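Long-range contacts in acyl-CoA dehydrogenase (Slackia heliotrinireducens, PDB 4RM7), which is of unknown specific function but has the acyl-CoA dehydrogenase family architecture, in which a beta-sheet middle domain is flanked in sequence by helical N- and C-terminal regions: residues A[94-99]-A[124-129]; A[24-29]-A[43-48]; A[329-334]-A[354-359]; A[141-146]-A[174-179]. All blocks are in the same frame, centred on the assembly; numbering follows the deposited sequence.

Contact 1. Residues A[94-99]-A[124-129]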
loop_
_atom_site.group_PDB
_atom_site.type_symbol
_atom_site.label_atom_id
_atom_site.label_comp_id
_atom_site.label_asym_id
_atom_site.label_seq_id
_atom_site.Cartn_x
_atom_site.Cartn_y
_atom_site.Cartn_z
ATOM N N LEU A 94 30.406 11.418 -13.304
ATOM C CA LEU A 94 29.810 12.467 -14.129
ATOM C C LEU A 94 29.423 13.666 -13.281
ATOM O O LEU A 94 29.617 14.799 -13.686
ATOM C CB LEU A 94 28.584 11.962 -14.895
ATOM C CG LEU A 94 28.849 10.870 -15.936
ATOM C CD1 LEU A 94 27.613 10.620 -16.777
ATOM C CD2 LEU A 94 30.044 11.217 -16.800
ATOM N N LEU A 95 28.892 13.414 -12.094
ATOM C CA LEU A 95 28.444 14.503 -11.248
ATOM C C LEU A 95 29.641 15.252 -10.659
ATOM O O LEU A 95 29.632 16.481 -10.544
ATOM C CB LEU A 95 27.544 13.975 -10.136
ATOM C CG LEU A 95 27.078 15.036 -9.138
ATOM C CD1 LEU A 95 26.078 15.986 -9.788
ATOM C CD2 LEU A 95 26.497 14.401 -7.894
ATOM N N GLN A 96 30.671 14.498 -10.291
ATOM C CA GLN A 96 31.855 15.060 -9.655
ATOM C C GLN A 96 32.605 15.929 -10.634
ATOM O O GLN A 96 33.211 16.928 -10.258
ATOM C CB GLN A 96 32.775 13.961 -9.135
ATOM C CG GLN A 96 32.384 13.421 -7.782
ATOM C CD GLN A 96 33.475 12.557 -7.189
ATOM O OE1 GLN A 96 33.436 12.201 -6.004
ATOM N NE2 GLN A 96 34.465 12.208 -8.017
ATOM N N LEU A 97 32.556 15.522 -11.892
ATOM C CA LEU A 97 33.179 16.253 -12.971
ATOM C C LEU A 97 32.478 17.577 -13.153
ATOM O O LEU A 97 33.103 18.633 -13.229
ATOM C CB LEU A 97 33.113 15.453 -14.266
ATOM C CG LEU A 97 33.955 16.065 -15.380
ATOM C CD1 LEU A 97 35.376 16.301 -14.878
ATOM C CD2 LEU A 97 33.947 15.185 -16.619
ATOM N N GLN A 98 31.162 17.497 -13.217
ATOM C CA GLN A 98 30.324 18.663 -13.428
ATOM C C GLN A 98 30.489 19.680 -12.304
ATOM O O GLN A 98 30.685 20.870 -12.559
ATOM C CB GLN A 98 28.874 18.229 -13.549
ATOM C CG GLN A 98 27.960 19.300 -14.062
ATOM C CD GLN A 98 26.634 18.736 -14.498
ATOM O OE1 GLN A 98 26.519 17.538 -14.779
ATOM N NE2 GLN A 98 25.614 19.587 -14.538
ATOM N N ILE A 99 30.425 19.192 -11.066
ATOM C CA ILE A 99 30.607 20.020 -9.878
ATOM C C ILE A 99 31.984 20.684 -9.825
ATOM O O ILE A 99 32.102 21.863 -9.480
ATOM C CB ILE A 99 30.393 19.192 -8.612
ATOM C CG1 ILE A 99 28.910 18.924 -8.412
ATOM C CG2 ILE A 99 30.935 19.899 -7.394
ATOM C CD1 ILE A 99 28.639 18.005 -7.254
ATOM N N TYR A 124 40.160 12.753 -7.407
ATOM C CA TYR A 124 39.616 13.393 -6.222
ATOM C C TYR A 124 38.286 12.807 -5.788
ATOM O O TYR A 124 37.612 12.158 -6.558
ATOM C CB TYR A 124 39.492 14.899 -6.431
ATOM C CG TYR A 124 38.546 15.302 -7.522
ATOM C CD1 TYR A 124 37.211 15.507 -7.259
ATOM C CD2 TYR A 124 38.992 15.487 -8.812
ATOM C CE1 TYR A 124 36.341 15.882 -8.255
ATOM C CE2 TYR A 124 38.128 15.864 -9.814
ATOM C CZ TYR A 124 36.805 16.058 -9.528
ATOM O OH TYR A 124 35.941 16.429 -10.524
ATOM N N ALA A 125 37.942 13.013 -4.527
ATOM C CA ALA A 125 36.666 12.574 -3.995
ATOM C C ALA A 125 35.915 13.725 -3.358
ATOM O O ALA A 125 36.491 14.514 -2.644
ATOM C CB ALA A 125 36.863 11.457 -3.000
ATOM N N LEU A 126 34.622 13.804 -3.630
ATOM C CA LEU A 126 33.771 14.895 -3.196
ATOM C C LEU A 126 33.354 14.726 -1.741
ATOM O O LEU A 126 32.801 13.698 -1.381
ATOM C CB LEU A 126 32.547 14.931 -4.105
ATOM C CG LEU A 126 31.516 16.049 -4.044
ATOM C CD1 LEU A 126 32.159 17.412 -4.292
ATOM C CD2 LEU A 126 30.442 15.767 -5.079
ATOM N N ALA A 127 33.616 15.714 -0.894
ATOM C CA ALA A 127 33.226 15.588 0.511
ATOM C C ALA A 127 32.350 16.739 0.970
ATOM O O ALA A 127 32.855 17.813 1.284
ATOM C CB ALA A 127 34.463 15.490 1.391
ATOM N N ILE A 128 31.042 16.502 1.036
ATOM C CA ILE A 128 30.073 17.564 1.297
ATOM C C ILE A 128 29.129 17.315 2.480
ATOM O O ILE A 128 28.947 18.190 3.326
ATOM C CB ILE A 128 29.193 17.802 0.088
ATOM C CG1 ILE A 128 30.013 17.863 -1.190
ATOM C CG2 ILE A 128 28.423 19.094 0.260
ATOM C CD1 ILE A 128 29.118 17.987 -2.414
ATOM N N SER A 129 28.500 16.143 2.528
ATOM C CA SER A 129 27.505 15.856 3.569
ATOM C C SER A 129 28.067 15.898 4.988
ATOM O O SER A 129 29.177 15.439 5.231
ATOM C CB SER A 129 26.875 14.486 3.328
ATOM O OG SER A 129 26.427 14.356 1.986
#

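Contact 2. Residues A[24-29]-A[43-48]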
loop_
_atom_site.group_PDB
_atom_site.type_symbol
_atom_site.label_atom_id
_atom_site.label_comp_id
_atom_site.label_asym_id
_atom_site.label_seq_id
_atom_site.Cartn_x
_atom_site.Cartn_y
_atom_site.Cartn_z
ATOM N N GLU A 24 27.644 -5.178 -22.724
ATOM C CA GLU A 24 27.566 -6.596 -22.954
ATOM C C GLU A 24 28.942 -7.204 -23.003
ATOM O O GLU A 24 29.149 -8.324 -22.577
ATOM C CB GLU A 24 26.796 -6.882 -24.225
ATOM C CG GLU A 24 25.313 -7.007 -23.982
ATOM C CD GLU A 24 24.526 -7.045 -25.259
ATOM O OE1 GLU A 24 25.126 -7.240 -26.322
ATOM O OE2 GLU A 24 23.304 -6.878 -25.199
ATOM N N LYS A 25 29.870 -6.470 -23.584
ATOM C CA LYS A 25 31.242 -6.911 -23.688
ATOM C C LYS A 25 31.948 -7.072 -22.359
ATOM O O LYS A 25 32.629 -8.054 -22.145
ATOM C CB LYS A 25 32.005 -5.915 -24.549
ATOM C CG LYS A 25 33.496 -6.124 -24.650
ATOM C CD LYS A 25 34.017 -5.366 -25.853
ATOM C CE LYS A 25 35.513 -5.147 -25.791
ATOM N NZ LYS A 25 36.195 -6.337 -25.234
ATOM N N TYR A 26 31.793 -6.112 -21.463
ATOM C CA TYR A 26 32.508 -6.173 -20.200
ATOM C C TYR A 26 31.718 -6.704 -19.024
ATOM O O TYR A 26 32.253 -7.398 -18.188
ATOM C CB TYR A 26 33.084 -4.810 -19.849
ATOM C CG TYR A 26 34.185 -4.375 -20.771
ATOM C CD1 TYR A 26 35.445 -4.932 -20.689
ATOM C CD2 TYR A 26 33.965 -3.412 -21.725
ATOM C CE1 TYR A 26 36.454 -4.536 -21.535
ATOM C CE2 TYR A 26 34.965 -3.016 -22.575
ATOM C CZ TYR A 26 36.206 -3.579 -22.474
ATOM O OH TYR A 26 37.189 -3.177 -23.328
ATOM N N PHE A 27 30.447 -6.352 -18.943
ATOM C CA PHE A 27 29.673 -6.671 -17.765
ATOM C C PHE A 27 29.017 -8.029 -17.814
ATOM O O PHE A 27 27.811 -8.149 -17.889
ATOM C CB PHE A 27 28.672 -5.570 -17.479
ATOM C CG PHE A 27 29.310 -4.240 -17.262
ATOM C CD1 PHE A 27 30.127 -4.030 -16.186
ATOM C CD2 PHE A 27 29.106 -3.212 -18.144
ATOM C CE1 PHE A 27 30.726 -2.811 -15.982
ATOM C CE2 PHE A 27 29.701 -1.991 -17.950
ATOM C CZ PHE A 27 30.515 -1.790 -16.867
ATOM N N THR A 28 29.849 -9.051 -17.764
ATOM C CA THR A 28 29.409 -10.418 -17.635
ATOM C C THR A 28 29.091 -10.723 -16.195
ATOM O O THR A 28 29.596 -10.064 -15.294
ATOM C CB THR A 28 30.482 -11.395 -18.111
ATOM O OG1 THR A 28 31.693 -11.148 -17.401
ATOM C CG2 THR A 28 30.732 -11.214 -19.572
ATOM N N PRO A 29 28.225 -11.809 -16.000
ATOM C CA PRO A 29 27.960 -12.083 -14.583
ATOM C C PRO A 29 29.237 -12.405 -13.847
ATOM O O PRO A 29 29.414 -11.958 -12.728
ATOM C CB PRO A 29 27.082 -13.325 -14.613
ATOM C CG PRO A 29 26.366 -13.238 -15.888
ATOM C CD PRO A 29 27.410 -12.681 -16.775
ATOM N N ASP A 43 41.052 -0.966 -14.735
ATOM C CA ASP A 43 41.466 0.189 -15.525
ATOM C C ASP A 43 40.941 0.113 -16.951
ATOM O O ASP A 43 40.500 1.113 -17.514
ATOM C CB ASP A 43 42.998 0.314 -15.566
ATOM C CG ASP A 43 43.628 0.474 -14.186
ATOM O OD1 ASP A 43 42.934 0.860 -13.224
ATOM O OD2 ASP A 43 44.848 0.230 -14.073
ATOM N N GLU A 44 40.999 -1.080 -17.529
ATOM C CA GLU A 44 40.608 -1.282 -18.916
ATOM C C GLU A 44 39.130 -0.952 -19.145
ATOM O O GLU A 44 38.762 -0.339 -20.145
ATOM C CB GLU A 44 40.890 -2.721 -19.340
ATOM C CG GLU A 44 40.504 -2.992 -20.774
ATOM C CD GLU A 44 40.285 -4.465 -21.052
ATOM O OE1 GLU A 44 40.451 -5.278 -20.116
ATOM O OE2 GLU A 44 39.937 -4.803 -22.206
ATOM N N VAL A 45 38.290 -1.360 -18.202
ATOM C CA VAL A 45 36.851 -1.180 -18.314
ATOM C C VAL A 45 36.493 0.294 -18.176
ATOM O O VAL A 45 35.682 0.852 -18.917
ATOM C CB VAL A 45 36.125 -1.994 -17.233
ATOM C CG1 VAL A 45 34.631 -1.673 -17.223
ATOM C CG2 VAL A 45 36.375 -3.480 -17.433
ATOM N N VAL A 46 37.052 0.936 -17.160
ATOM C CA VAL A 46 36.821 2.362 -16.956
ATOM C C VAL A 46 37.394 3.219 -18.061
ATOM O O VAL A 46 36.811 4.219 -18.435
ATOM C CB VAL A 46 37.302 2.890 -15.601
ATOM C CG1 VAL A 46 36.702 2.092 -14.463
ATOM C CG2 VAL A 46 38.808 2.929 -15.542
ATOM N N LYS A 47 38.561 2.859 -18.565
ATOM C CA LYS A 47 39.095 3.630 -19.675
ATOM C C LYS A 47 38.221 3.457 -20.920
ATOM O O LYS A 47 38.003 4.400 -21.672
ATOM C CB LYS A 47 40.541 3.214 -19.956
ATOM C CG LYS A 47 41.103 3.706 -21.275
ATOM C CD LYS A 47 41.500 5.164 -21.201
ATOM C CE LYS A 47 42.361 5.571 -22.394
ATOM N NZ LYS A 47 42.285 7.048 -22.603
ATOM N N ALA A 48 37.703 2.250 -21.131
ATOM C CA ALA A 48 36.892 1.991 -22.319
ATOM C C ALA A 48 35.611 2.828 -22.282
ATOM O O ALA A 48 35.068 3.191 -23.324
ATOM C CB ALA A 48 36.566 0.494 -22.443
#

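Contact 3. Residues A[329-334]-A[354-359]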
loop_
_atom_site.group_PDB
_atom_site.type_symbol
_atom_site.label_atom_id
_atom_site.label_comp_id
_atom_site.label_asym_id
_atom_site.label_seq_id
_atom_site.Cartn_x
_atom_site.Cartn_y
_atom_site.Cartn_z
ATOM N N ALA A 329 9.815 2.759 -5.638
ATOM C CA ALA A 329 9.215 1.919 -6.670
ATOM C C ALA A 329 10.213 0.882 -7.153
ATOM O O ALA A 329 9.861 -0.285 -7.344
ATOM C CB ALA A 329 8.734 2.747 -7.819
ATOM N N ALA A 330 11.460 1.303 -7.336
ATOM C CA ALA A 330 12.478 0.376 -7.804
ATOM C C ALA A 330 12.669 -0.777 -6.805
ATOM O O ALA A 330 12.810 -1.941 -7.206
ATOM C CB ALA A 330 13.777 1.094 -8.043
ATOM N N THR A 331 12.653 -0.451 -5.512
ATOM C CA THR A 331 12.851 -1.453 -4.473
ATOM C C THR A 331 11.709 -2.463 -4.488
ATOM O O THR A 331 11.930 -3.650 -4.308
ATOM C CB THR A 331 12.974 -0.814 -3.071
ATOM O OG1 THR A 331 14.029 0.147 -3.087
ATOM C CG2 THR A 331 13.313 -1.861 -2.028
ATOM N N GLU A 332 10.497 -1.987 -4.730
ATOM C CA GLU A 332 9.318 -2.853 -4.751
ATOM C C GLU A 332 9.355 -3.815 -5.948
ATOM O O GLU A 332 9.027 -5.011 -5.812
ATOM C CB GLU A 332 8.039 -2.006 -4.760
ATOM C CG GLU A 332 7.903 -1.139 -3.516
ATOM C CD GLU A 332 6.680 -0.225 -3.516
ATOM O OE1 GLU A 332 5.945 -0.181 -4.533
ATOM O OE2 GLU A 332 6.461 0.441 -2.479
ATOM N N VAL A 333 9.767 -3.300 -7.111
ATOM C CA VAL A 333 9.951 -4.156 -8.272
ATOM C C VAL A 333 10.992 -5.253 -8.003
ATOM O O VAL A 333 10.757 -6.448 -8.260
ATOM C CB VAL A 333 10.359 -3.340 -9.505
ATOM C CG1 VAL A 333 10.707 -4.269 -10.684
ATOM C CG2 VAL A 333 9.231 -2.441 -9.893
ATOM N N ALA A 334 12.145 -4.856 -7.490
ATOM C CA ALA A 334 13.183 -5.832 -7.212
ATOM C C ALA A 334 12.694 -6.882 -6.195
ATOM O O ALA A 334 12.930 -8.079 -6.360
ATOM C CB ALA A 334 14.423 -5.133 -6.718
ATOM N N SER A 354 20.945 -8.581 -4.850
ATOM C CA SER A 354 21.833 -7.418 -4.815
ATOM C C SER A 354 21.086 -6.195 -5.296
ATOM O O SER A 354 21.199 -5.117 -4.716
ATOM C CB SER A 354 23.063 -7.603 -5.690
ATOM O OG SER A 354 23.539 -8.922 -5.607
ATOM N N ILE A 355 20.330 -6.359 -6.376
ATOM C CA ILE A 355 19.572 -5.258 -6.930
ATOM C C ILE A 355 18.630 -4.682 -5.879
ATOM O O ILE A 355 18.530 -3.476 -5.701
ATOM C CB ILE A 355 18.787 -5.714 -8.146
ATOM C CG1 ILE A 355 19.755 -5.992 -9.300
ATOM C CG2 ILE A 355 17.684 -4.678 -8.516
ATOM C CD1 ILE A 355 19.081 -6.673 -10.500
ATOM N N TRP A 356 17.954 -5.566 -5.167
ATOM C CA TRP A 356 17.014 -5.173 -4.134
ATOM C C TRP A 356 17.713 -4.339 -3.072
ATOM O O TRP A 356 17.217 -3.311 -2.638
ATOM C CB TRP A 356 16.389 -6.428 -3.529
ATOM C CG TRP A 356 15.513 -6.216 -2.380
ATOM C CD1 TRP A 356 14.300 -5.568 -2.375
ATOM C CD2 TRP A 356 15.713 -6.714 -1.047
ATOM N NE1 TRP A 356 13.752 -5.617 -1.108
ATOM C CE2 TRP A 356 14.591 -6.317 -0.278
ATOM C CE3 TRP A 356 16.732 -7.444 -0.426
ATOM C CZ2 TRP A 356 14.462 -6.633 1.078
ATOM C CZ3 TRP A 356 16.612 -7.744 0.928
ATOM C CH2 TRP A 356 15.488 -7.334 1.664
ATOM N N GLN A 357 18.878 -4.799 -2.659
ATOM C CA GLN A 357 19.685 -4.063 -1.701
ATOM C C GLN A 357 20.173 -2.724 -2.247
ATOM O O GLN A 357 20.113 -1.727 -1.546
ATOM C CB GLN A 357 20.866 -4.919 -1.267
ATOM C CG GLN A 357 20.444 -6.131 -0.450
ATOM C CD GLN A 357 21.599 -7.072 -0.158
ATOM O OE1 GLN A 357 22.567 -7.174 -0.917
ATOM N NE2 GLN A 357 21.498 -7.769 0.942
ATOM N N ASP A 358 20.664 -2.710 -3.484
ATOM C CA ASP A 358 21.052 -1.464 -4.148
ATOM C C ASP A 358 19.901 -0.473 -4.131
ATOM O O ASP A 358 20.048 0.691 -3.716
ATOM C CB ASP A 358 21.477 -1.697 -5.605
ATOM C CG ASP A 358 22.771 -2.479 -5.732
ATOM O OD1 ASP A 358 23.565 -2.526 -4.765
ATOM O OD2 ASP A 358 23.000 -3.045 -6.819
ATOM N N CYS A 359 18.741 -0.922 -4.596
ATOM C CA CYS A 359 17.628 0.013 -4.750
ATOM C C CYS A 359 17.175 0.588 -3.407
ATOM O O CYS A 359 16.836 1.760 -3.318
ATOM C CB CYS A 359 16.486 -0.660 -5.475
ATOM S SG CYS A 359 16.877 -0.957 -7.236
#

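Contact 4. Residues A[141-146]-A[174-179]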
loop_
_atom_site.group_PDB
_atom_site.type_symbol
_atom_site.label_atom_id
_atom_site.label_comp_id
_atom_site.label_asym_id
_atom_site.label_seq_id
_atom_site.Cartn_x
_atom_site.Cartn_y
_atom_site.Cartn_z
ATOM N N ARG A 141 28.716 22.500 9.272
ATOM C CA ARG A 141 29.577 22.911 10.375
ATOM C C ARG A 141 31.088 22.764 10.115
ATOM O O ARG A 141 31.884 22.926 11.039
ATOM C CB ARG A 141 29.191 22.130 11.641
ATOM C CG ARG A 141 27.773 22.415 12.159
ATOM C CD ARG A 141 27.445 23.921 12.125
ATOM N NE ARG A 141 26.122 24.267 12.664
ATOM C CZ ARG A 141 24.973 24.187 11.988
ATOM N NH1 ARG A 141 24.953 23.750 10.732
ATOM N NH2 ARG A 141 23.832 24.535 12.575
ATOM N N THR A 142 31.487 22.476 8.877
ATOM C CA THR A 142 32.916 22.395 8.542
ATOM C C THR A 142 33.473 23.776 8.214
ATOM O O THR A 142 33.025 24.429 7.275
ATOM C CB THR A 142 33.189 21.429 7.347
ATOM O OG1 THR A 142 32.964 20.078 7.758
ATOM C CG2 THR A 142 34.624 21.535 6.871
ATOM N N HIS A 143 34.462 24.209 8.985
ATOM C CA HIS A 143 34.991 25.570 8.900
ATOM C C HIS A 143 36.438 25.630 8.431
ATOM O O HIS A 143 37.190 24.668 8.589
ATOM C CB HIS A 143 34.905 26.254 10.267
ATOM C CG HIS A 143 33.510 26.390 10.791
ATOM N ND1 HIS A 143 32.461 26.814 10.010
ATOM C CD2 HIS A 143 32.996 26.156 12.023
ATOM C CE1 HIS A 143 31.354 26.840 10.736
ATOM N NE2 HIS A 143 31.653 26.446 11.959
ATOM N N VAL A 144 36.835 26.769 7.894
ATOM C CA VAL A 144 38.238 27.084 7.746
ATOM C C VAL A 144 38.476 28.365 8.508
ATOM O O VAL A 144 37.761 29.332 8.335
ATOM C CB VAL A 144 38.654 27.256 6.288
ATOM C CG1 VAL A 144 40.067 27.785 6.210
ATOM C CG2 VAL A 144 38.572 25.931 5.569
ATOM N N THR A 145 39.481 28.366 9.363
ATOM C CA THR A 145 39.755 29.518 10.188
ATOM C C THR A 145 41.231 29.808 10.182
ATOM O O THR A 145 42.036 28.957 9.847
ATOM C CB THR A 145 39.301 29.300 11.629
ATOM O OG1 THR A 145 40.108 28.291 12.226
ATOM C CG2 THR A 145 37.875 28.853 11.662
ATOM N N ARG A 146 41.578 31.038 10.525
ATOM C CA ARG A 146 42.967 31.439 10.620
ATOM C C ARG A 146 43.397 31.317 12.061
ATOM O O ARG A 146 42.648 31.661 12.965
ATOM C CB ARG A 146 43.151 32.877 10.145
ATOM C CG ARG A 146 44.513 33.139 9.525
ATOM C CD ARG A 146 44.717 34.605 9.194
ATOM N NE ARG A 146 44.297 34.931 7.838
ATOM C CZ ARG A 146 43.139 35.503 7.547
ATOM N NH1 ARG A 146 42.829 35.766 6.287
ATOM N NH2 ARG A 146 42.291 35.806 8.516
ATOM N N TYR A 174 32.605 26.406 5.321
ATOM C CA TYR A 174 32.484 27.828 5.639
ATOM C C TYR A 174 33.874 28.409 5.809
ATOM O O TYR A 174 34.632 27.976 6.680
ATOM C CB TYR A 174 31.678 28.060 6.915
ATOM C CG TYR A 174 30.187 27.982 6.732
ATOM C CD1 TYR A 174 29.561 28.629 5.677
ATOM C CD2 TYR A 174 29.398 27.253 7.616
ATOM C CE1 TYR A 174 28.188 28.557 5.513
ATOM C CE2 TYR A 174 28.026 27.171 7.455
ATOM C CZ TYR A 174 27.423 27.824 6.404
ATOM O OH TYR A 174 26.056 27.740 6.253
ATOM N N ASP A 175 34.218 29.376 4.968
ATOM C CA ASP A 175 35.468 30.101 5.130
ATOM C C ASP A 175 35.234 31.289 6.058
ATOM O O ASP A 175 34.348 32.106 5.818
ATOM C CB ASP A 175 36.005 30.560 3.781
ATOM C CG ASP A 175 37.285 31.346 3.904
ATOM O OD1 ASP A 175 37.840 31.437 5.015
ATOM O OD2 ASP A 175 37.749 31.870 2.877
ATOM N N LYS A 176 36.027 31.363 7.123
ATOM C CA LYS A 176 35.904 32.428 8.112
ATOM C C LYS A 176 37.143 33.319 8.155
ATOM O O LYS A 176 37.258 34.181 9.025
ATOM C CB LYS A 176 35.667 31.842 9.502
ATOM C CG LYS A 176 34.314 31.225 9.717
ATOM C CD LYS A 176 33.763 31.667 11.059
ATOM C CE LYS A 176 32.663 30.746 11.538
ATOM N NZ LYS A 176 33.209 29.386 11.774
ATOM N N THR A 177 38.068 33.103 7.223
ATOM C CA THR A 177 39.341 33.813 7.226
ATOM C C THR A 177 39.207 35.240 6.706
ATOM O O THR A 177 40.146 36.030 6.798
ATOM C CB THR A 177 40.391 33.080 6.385
ATOM O OG1 THR A 177 39.978 33.066 5.014
ATOM C CG2 THR A 177 40.562 31.646 6.878
ATOM N N GLY A 178 38.045 35.561 6.149
ATOM C CA GLY A 178 37.752 36.926 5.764
ATOM C C GLY A 178 37.384 37.734 6.991
ATOM O O GLY A 178 36.942 37.183 8.000
ATOM N N ASP A 179 37.572 39.043 6.913
ATOM C CA ASP A 179 37.233 39.914 8.030
ATOM C C ASP A 179 35.718 40.103 8.128
ATOM O O ASP A 179 35.104 40.739 7.267
ATOM C CB ASP A 179 37.948 41.250 7.877
ATOM C CG ASP A 179 39.427 41.079 7.596
ATOM O OD1 ASP A 179 39.790 40.943 6.409
ATOM O OD2 ASP A 179 40.224 41.067 8.561
#

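Contact 1. Residues A[94-99]-A[124-129]
Gln96, on helix 90-103, makes the polar bonds to strand 124-127; the 94-99 segment and the strand run at 81° to each other. Its backbone oxygen accepts from the Tyr124 hydroxyl (OH to Gln96 O 2.8 Å); the oxygen lies at the edge of the ring, while the hydroxyl sits above the plane of the carbonyl. On the strand, chi1 63° puts Tyr124 CG between the backbone N and the carbonyl carbon. Beyond CG the Gln96 chain is extended, and its amide addresses the strand backbone with both ends. Gln96 OE1 accepts from Leu126 N at 3.1 Å, whereas Gln96 NE2 makes only a weak bond to Tyr124 O at 3.5 Å. The amide is thus spread over two peptide groups of the strand, its plane 21° from that of the tyrosine ring.

Apolar packing comes from the aliphatic part of Gln96, whose CG lies 4.0 Å from Leu126 CB, and from Ile99, one helical turn on. Ile99 CD1 meets Leu126 CD2 at 3.6 Å, the two side chains crossing at about a right angle. Phe112 meets the Tyr124 ring, and Leu241 of helix 234-270 packs on Ile99. This buried helix-on-strand contact joins the N-terminal helical region to the beta-sheet middle domain, as in the acyl-CoA dehydrogenase fold.

Contact 2. Residues A[24-29]-A[43-48]
Tyr26, the last residue of helix 10-26, meets Glu44, Val45 and Ala48 on helix 43-50, a helix-end to helix contact within the N-terminal helical region of the acyl-CoA dehydrogenase fold. The tight part is apolar. Val45 lies beside both aromatic residues and, with chi1 173° setting CG1 anti to the backbone N, divides its branches between them: Val45 CG2 comes within 3.7 Å of Tyr26 CD1, and Val45 CG1 within 4.1 Å of Phe27 CZ. One turn further along helix 43-50 from Glu44, Ala48 CB is 3.9 Å from Tyr26 CE2. Phe27 is the first residue to leave the helix and the centre of an inverse gamma turn, which turns the chain off the helix while its ring still reaches the valine. Trp35 and Ile32 of the intervening helix 29-38 back the same cluster, on Val45 and Phe27 respectively, and the hydroxyl of Tyr22 bonds to the backbone oxygen of Val45.

Toward solvent the contact is looser and more polar. Lys25 and Glu44 are both exposed, and their charged ends stay apart, with Lys25 NZ 5.1 Å from Glu44 OE2. Lys25 CG nevertheless lies over one face of the Tyr26 ring, offset toward the rim. At the ring edge the Glu44 carboxylate stands nearly perpendicular to the ring (89°), and Glu44 OE2 takes a weak hydrogen bond from Tyr26 OH at 3.4 Å.

Contact 3. Residues A[329-334]-A[354-359]
Ala330, Thr331 and Ala334 of helix 316-341 pack against Ile355, Trp356 and Cys359 of helix 351-362 in a buried helix-helix contact within the C-terminal helical domain. The 329-334 and 354-359 segments run nearly antiparallel (163° between their N-to-C directions). Their axes come within 8.3 Å, a spacing consistent with the small residues at the interface. Ala334 CB sits against the opposite backbone, 3.7 Å from Trp356 CA, and also touches Ile355 CG2 at 3.8 Å. At the other end of the pair Ala330 CB meets Cys359 SG at 3.8 Å. Between them the Thr331 methyl CG2 lies 3.9 Å from Trp356 CD1, and Thr331 O lies at the edge of the indole, near its plane, 3.6 Å from Trp356 CD1.

Thr331 has chi1 -56°, which puts OG1 beside its own backbone N; it bonds to Pro327 O, one turn back. Helix 234-270 closes one flank, with Ala253 and Ala257 on Ala330. Trp356 also stacks on Trp356 of the second subunit, and Gln357 O accepts from Tyr346 OH of that subunit, which puts helix 351-362 at a subunit interface. No hydrogen bond links the two segments, so this contact rests on van der Waals packing, and the threonine hydroxyl is satisfied within its own helix.

Contact 4. Residues A[141-146]-A[174-179]
His143 and Val144 pair with Tyr174 and Asp175 as parallel neighbours in the beta sheet of the middle domain; strand 151-161, antiparallel to 143-146, lies in the chain between them. Tyr174 makes the first pairing between the segments, its N bonding to Thr142 O and its O accepting from Val144 N, both at 2.8 Å. Its side chain shares a sheet face with His143, and the two rings meet rim to rim, neither over the other. Tyr174 CB lies at the imidazole edge, 3.4 Å from His143 ND1.

Asp175 points to the other face with Val144. Its OD1 accepts from Thr177 N, an Asx turn as the strand ends, and also from Thr177 OG1, while OD2 makes a salt bridge to Arg227. Lys176 N continues the ladder to Val144 O at 2.9 Å. The Lys176 side chain folds back over one face of His143. Lys176 CE makes a CH-pi contact 4.2 Å from the His143 ring centroid, and NZ stands over the ring centre; Arg141 O approaches the opposite face.

Thr177 turns its methyl CG2 to Val144 CG1 at 3.9 Å, and its CB lies over the Arg146 guanidinium. Arg146, its chain bent at chi3 (-91°), grips one backbone oxygen end-on with two nitrogens: NH1 is 2.7 Å and NH2 2.8 Å from Thr177 O.

The four contacts follow one another along the chain in the order 2, 1, 4, 3 and touch nowhere. Contacts 1 and 4 are the most directly related: strands 124-127 and 143-146 both pair in parallel with strand 168-175, so the strand that meets helix 90-103 belongs to the same sheet as contact 4. Their centres are 21 Å apart, their nearest atoms about 6 Å. Contacts 2 and 3 lie in the helical parts of the fold, with centres 23 Å apart and nearest atoms about 10 Å; helix 29-38 touches both. Contact 4 lies across the chain's centre from them, 43 Å from contact 2 and 41 Å from contact 3, between centres.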